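Local coordinates for DNA mismatch repair protein PMS1 (Saccharomyces cerevisiae, PDB 3H4L), which binds ATP, and probably hydrolyses it, through its N-terminal GHKL-type domain while acting in DNA mismatch repair, at residues 108-113 / 149-154; 25-30 / 168-173. All blocks are in the same frame, centred on the assembly; numbering follows the deposited sequence.

In the fold
From the N terminus, the chain first meets contact 2 at residues 25-30, the start of helix 26-39, whose partner at 168-173 lies on helix 167-184 and closes a loop of 137 residues. Within that loop, contact 1 closes a shorter one: strand 110-116 leaves helix 101-107, the chain runs through two further strands, and strand 144-150 returns to pair beside it. Contact 1 thus pairs two neighbouring inner strands of the eight-stranded sheet of the GHKL ATPase domain, and contact 2 joins two of the helices packed on it. They meet where Leu152 and Phe153, just past the sheet, pack against Asp25 and Leu26 at the start of helix 26-39.

Contact 1 of 2, residues 108-113 / 149-154; sequences IAKLSV and VSQLFH
Strands 110-116 and 144-150 run antiparallel, with Lys110 and Ser150 a hydrogen-bonded pair and Leu111 and Val149 the adjoining non-hydrogen-bonded pair. These are neighbouring inner strands of the mixed sheet of the GHKL ATPase fold. Lys110 N gives a nearly straight bond to Ser150 O (3.1 Å), and Ser150 N returns one to Lys110 O. Beyond the strand, a type II turn from Gln151 to His154 brings Phe153 N to Ile108 O at 2.9 Å, almost along the C=O axis though bent at the hydrogen (139°).

On the buried side, Leu111 and Val149 cross obliquely beneath Leu102, Cys106 and Leu105 of helix 101-107. Ile108 carries CG1 in the crowded position between its backbone N and carbonyl carbon (chi1 51°), which sets CD1 beside Leu152 CD1 at 3.9 Å and near the Phe153 ring. Ala109 CB touches both Val149 CG1 and Leu152 CD1.

The other face is polar. The Lys110 chain bends at chi2 (-74°) and crosses the His154 side chain at about a right angle, placing CE over the centre of the imidazole, 3.8 Å from its centroid, in a CH-pi contact. Ala109 CA lies at the ring's edge, and in the same plane a water joins His154 NE2, at 2.8 Å, to Ala109 O.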
loop_
_atom_site.group_PDB
_atom_site.type_symbol
_atom_site.label_atom_id
_atom_site.label_comp_id
_atom_site.label_asym_id
_atom_site.label_seq_id
_atom_site.Cartn_x
_atom_site.Cartn_y
_atom_site.Cartn_z
ATOM N N ILE B 108 4.871 5.129 26.116
ATOM C CA ILE B 108 3.582 5.352 25.478
ATOM C C ILE B 108 3.143 4.354 24.408
ATOM O O ILE B 108 2.295 4.676 23.572
ATOM C CB ILE B 108 3.472 6.797 24.920
ATOM C CG1 ILE B 108 4.687 7.152 24.062
ATOM C CG2 ILE B 108 3.321 7.767 26.072
ATOM C CD1 ILE B 108 4.773 6.374 22.771
ATOM N N ALA B 109 3.700 3.143 24.453
ATOM C CA ALA B 109 3.351 2.077 23.506
ATOM C C ALA B 109 3.855 0.748 24.056
ATOM O O ALA B 109 4.399 0.714 25.148
ATOM C CB ALA B 109 3.973 2.350 22.143
ATOM N N LYS B 110 3.654 -0.338 23.314
ATOM C CA LYS B 110 4.128 -1.664 23.731
ATOM C C LYS B 110 5.325 -1.928 22.833
ATOM O O LYS B 110 5.164 -1.990 21.609
ATOM C CB LYS B 110 3.081 -2.752 23.458
ATOM C CG LYS B 110 1.670 -2.450 23.931
ATOM C CD LYS B 110 1.502 -2.548 25.448
ATOM C CE LYS B 110 0.051 -2.246 25.854
ATOM N NZ LYS B 110 -0.272 -2.603 27.277
ATOM N N LEU B 111 6.513 -2.091 23.409
ATOM C CA LEU B 111 7.705 -2.324 22.590
ATOM C C LEU B 111 8.210 -3.762 22.604
ATOM O O LEU B 111 8.398 -4.344 23.663
ATOM C CB LEU B 111 8.849 -1.402 23.035
ATOM C CG LEU B 111 10.133 -1.466 22.189
ATOM C CD1 LEU B 111 9.846 -0.914 20.783
ATOM C CD2 LEU B 111 11.261 -0.669 22.864
ATOM N N SER B 112 8.433 -4.326 21.422
ATOM C CA SER B 112 8.959 -5.681 21.293
ATOM C C SER B 112 10.141 -5.648 20.342
ATOM O O SER B 112 10.165 -4.859 19.393
ATOM C CB SER B 112 7.913 -6.639 20.727
ATOM O OG SER B 112 6.844 -6.798 21.629
ATOM N N VAL B 113 11.112 -6.519 20.583
ATOM C CA VAL B 113 12.295 -6.584 19.732
ATOM C C VAL B 113 12.728 -8.031 19.477
ATOM O O VAL B 113 12.655 -8.873 20.373
ATOM C CB VAL B 113 13.480 -5.834 20.387
ATOM C CG1 VAL B 113 14.736 -5.977 19.538
ATOM C CG2 VAL B 113 13.129 -4.367 20.569
ATOM N N VAL B 149 6.309 -1.675 17.269
ATOM C CA VAL B 149 5.622 -0.717 18.136
ATOM C C VAL B 149 4.135 -0.951 17.899
ATOM O O VAL B 149 3.653 -0.776 16.785
ATOM C CB VAL B 149 5.957 0.745 17.751
ATOM C CG1 VAL B 149 5.009 1.711 18.479
ATOM C CG2 VAL B 149 7.419 1.057 18.081
ATOM N N SER B 150 3.405 -1.358 18.931
ATOM C CA SER B 150 1.982 -1.614 18.762
ATOM C C SER B 150 1.177 -0.867 19.802
ATOM O O SER B 150 1.711 -0.481 20.842
ATOM C CB SER B 150 1.699 -3.104 18.893
ATOM O OG SER B 150 1.694 -3.482 20.254
ATOM N N GLN B 151 -0.108 -0.670 19.516
ATOM C CA GLN B 151 -0.995 0.033 20.434
ATOM C C GLN B 151 -0.407 1.397 20.803
ATOM O O GLN B 151 -0.315 1.772 21.986
ATOM C CB GLN B 151 -1.218 -0.819 21.686
ATOM C CG GLN B 151 -2.179 -1.981 21.458
ATOM C CD GLN B 151 -2.281 -2.927 22.651
ATOM O OE1 GLN B 151 -1.894 -2.582 23.771
ATOM N NE2 GLN B 151 -2.817 -4.126 22.415
ATOM N N LEU B 152 -0.017 2.141 19.776
ATOM C CA LEU B 152 0.579 3.444 19.986
ATOM C C LEU B 152 -0.364 4.415 20.702
ATOM O O LEU B 152 -1.541 4.532 20.367
ATOM C CB LEU B 152 1.036 4.020 18.642
ATOM C CG LEU B 152 1.813 5.336 18.661
ATOM C CD1 LEU B 152 3.106 5.201 19.462
ATOM C CD2 LEU B 152 2.105 5.727 17.230
ATOM N N PHE B 153 0.174 5.096 21.707
ATOM C CA PHE B 153 -0.571 6.072 22.503
ATOM C C PHE B 153 -1.756 5.442 23.231
ATOM O O PHE B 153 -2.735 6.114 23.559
ATOM C CB PHE B 153 -1.038 7.253 21.621
ATOM C CG PHE B 153 0.083 7.931 20.851
ATOM C CD1 PHE B 153 1.307 8.197 21.454
ATOM C CD2 PHE B 153 -0.085 8.287 19.522
ATOM C CE1 PHE B 153 2.351 8.800 20.744
ATOM C CE2 PHE B 153 0.952 8.893 18.803
ATOM C CZ PHE B 153 2.173 9.147 19.419
ATOM N N HIS B 154 -1.646 4.150 23.508
ATOM C CA HIS B 154 -2.706 3.433 24.198
ATOM C C HIS B 154 -2.995 4.008 25.586
ATOM O O HIS B 154 -4.053 3.742 26.159
ATOM C CB HIS B 154 -2.339 1.949 24.323
ATOM C CG HIS B 154 -1.363 1.661 25.415
ATOM N ND1 HIS B 154 -1.755 1.270 26.675
ATOM C CD2 HIS B 154 -0.012 1.759 25.454
ATOM C CE1 HIS B 154 -0.689 1.141 27.445
ATOM N NE2 HIS B 154 0.381 1.433 26.728
HETATM O O HOH W 1 3.023 1.892 27.520
HETATM O O HOH W 2 4.833 -4.720 20.590
#

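Contact 2 of 2, residues 25-30 / 168-173; sequences DLTTAV and KRQFTK
Gln170 has CG anti to its backbone N and then bends at chi2 (68°), which delivers its amide to the first turn of helix 26-39, while Asp25 holds CG in the crowded position between its own N and carbonyl carbon (chi1 52°) and turns its carboxylate back over the helix start. Asp25 is the N-cap: OD1 accepts from Thr28 N at 3.0 Å, met nearly along the C-O axis. Gln170 OE1 takes a second N-H of this turn, that of Thr27, at 3.1 Å in the carbonyl plane, and also the Thr27 OG1 hydroxyl at 2.8 Å, which sits above that plane. Two bonds from one residue therefore grip OE1 and fix the amide's rotation, so that an oxygen from another helix supplements the cap.

Lys173, one turn on from Gln170, is fully extended. Its CG and CD pass alongside Thr27 OG1, and NZ reaches the syn lone pair of Asp25 OD2 in a 3.3 Å salt bridge. This cation may offset the concentration of acceptor oxygens at the cap.

The short helical segments cross at -28° with axes 9.5 Å apart. Farther along, Thr27 and Val30 pack on Cys174 of helix 167-184, Phe163 of helix 157-164 covers Leu26 and Gln170, and Phe171 turns away to meet Phe49 of strand 44-50 edge-to-face.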
loop_
_atom_site.group_PDB
_atom_site.type_symbol
_atom_site.label_atom_id
_atom_site.label_comp_id
_atom_site.label_asym_id
_atom_site.label_seq_id
_atom_site.Cartn_x
_atom_site.Cartn_y
_atom_site.Cartn_z
ATOM N N ASP B 25 4.059 11.642 17.297
ATOM C CA ASP B 25 3.102 10.892 16.497
ATOM C C ASP B 25 3.713 9.686 15.800
ATOM O O ASP B 25 4.889 9.377 15.985
ATOM C CB ASP B 25 2.414 11.793 15.467
ATOM C CG ASP B 25 3.392 12.588 14.625
ATOM O OD1 ASP B 25 4.570 12.180 14.514
ATOM O OD2 ASP B 25 2.960 13.621 14.058
ATOM N N LEU B 26 2.898 9.009 15.000
ATOM C CA LEU B 26 3.331 7.825 14.278
ATOM C C LEU B 26 4.558 8.124 13.433
ATOM O O LEU B 26 5.499 7.332 13.387
ATOM C CB LEU B 26 2.195 7.315 13.390
ATOM C CG LEU B 26 2.546 6.101 12.528
ATOM C CD1 LEU B 26 2.793 4.894 13.421
ATOM C CD2 LEU B 26 1.424 5.832 11.542
ATOM N N THR B 27 4.548 9.280 12.772
ATOM C CA THR B 27 5.660 9.682 11.919
ATOM C C THR B 27 6.978 9.791 12.689
ATOM O O THR B 27 8.024 9.349 12.212
ATOM C CB THR B 27 5.346 11.023 11.230
ATOM O OG1 THR B 27 4.166 10.875 10.429
ATOM C CG2 THR B 27 6.508 11.457 10.343
ATOM N N THR B 28 6.932 10.381 13.876
ATOM C CA THR B 28 8.132 10.529 14.695
ATOM C C THR B 28 8.620 9.138 15.079
ATOM O O THR B 28 9.816 8.848 15.024
ATOM C CB THR B 28 7.830 11.331 15.979
ATOM O OG1 THR B 28 7.316 12.616 15.618
ATOM C CG2 THR B 28 9.083 11.520 16.820
ATOM N N ALA B 29 7.690 8.273 15.466
ATOM C CA ALA B 29 8.064 6.920 15.845
ATOM C C ALA B 29 8.805 6.258 14.689
ATOM O O ALA B 29 9.857 5.660 14.888
ATOM C CB ALA B 29 6.821 6.111 16.219
ATOM N N VAL B 30 8.264 6.382 13.481
ATOM C CA VAL B 30 8.886 5.798 12.295
ATOM C C VAL B 30 10.278 6.367 12.060
ATOM O O VAL B 30 11.214 5.625 11.745
ATOM C CB VAL B 30 8.045 6.058 11.035
ATOM C CG1 VAL B 30 8.747 5.480 9.811
ATOM C CG2 VAL B 30 6.658 5.445 11.205
ATOM N N LYS B 168 -5.473 8.804 8.308
ATOM C CA LYS B 168 -5.209 8.875 6.872
ATOM C C LYS B 168 -4.196 9.972 6.531
ATOM O O LYS B 168 -3.238 9.731 5.791
ATOM C CB LYS B 168 -6.518 9.083 6.103
ATOM C CG LYS B 168 -7.401 7.828 6.081
ATOM C CD LYS B 168 -8.571 7.957 5.120
ATOM C CE LYS B 168 -9.098 6.580 4.691
ATOM N NZ LYS B 168 -10.110 6.660 3.577
ATOM N N ARG B 169 -4.393 11.166 7.081
ATOM C CA ARG B 169 -3.471 12.265 6.820
ATOM C C ARG B 169 -2.123 11.947 7.458
ATOM O O ARG B 169 -1.069 12.168 6.846
ATOM C CB ARG B 169 -4.026 13.583 7.379
ATOM N N GLN B 170 -2.159 11.419 8.681
ATOM C CA GLN B 170 -0.943 11.073 9.413
ATOM C C GLN B 170 -0.055 10.134 8.610
ATOM O O GLN B 170 1.157 10.324 8.532
ATOM C CB GLN B 170 -1.290 10.404 10.745
ATOM C CG GLN B 170 -0.065 9.933 11.560
ATOM C CD GLN B 170 0.775 11.082 12.088
ATOM O OE1 GLN B 170 1.991 10.962 12.234
ATOM N NE2 GLN B 170 0.129 12.199 12.387
ATOM N N PHE B 171 -0.672 9.112 8.021
ATOM C CA PHE B 171 0.065 8.138 7.234
ATOM C C PHE B 171 0.759 8.833 6.078
ATOM O O PHE B 171 1.958 8.657 5.867
ATOM C CB PHE B 171 -0.874 7.072 6.695
ATOM C CG PHE B 171 -0.166 5.900 6.077
ATOM C CD1 PHE B 171 0.501 4.977 6.873
ATOM C CD2 PHE B 171 -0.190 5.705 4.701
ATOM C CE1 PHE B 171 1.125 3.874 6.309
ATOM C CE2 PHE B 171 0.430 4.605 4.126
ATOM C CZ PHE B 171 1.088 3.686 4.925
ATOM N N THR B 172 0.017 9.629 5.325
ATOM C CA THR B 172 0.634 10.322 4.212
ATOM C C THR B 172 1.786 11.174 4.741
ATOM O O THR B 172 2.827 11.268 4.098
ATOM C CB THR B 172 -0.362 11.235 3.458
ATOM O OG1 THR B 172 -1.534 10.485 3.110
ATOM C CG2 THR B 172 0.280 11.758 2.173
ATOM N N LYS B 173 1.615 11.796 5.906
ATOM C CA LYS B 173 2.709 12.601 6.443
ATOM C C LYS B 173 3.888 11.671 6.710
ATOM O O LYS B 173 5.045 11.996 6.426
ATOM C CB LYS B 173 2.325 13.284 7.750
ATOM C CG LYS B 173 3.528 13.937 8.419
ATOM C CD LYS B 173 3.239 14.460 9.820
ATOM C CE LYS B 173 4.478 15.152 10.379
ATOM N NZ LYS B 173 4.337 15.529 11.811
#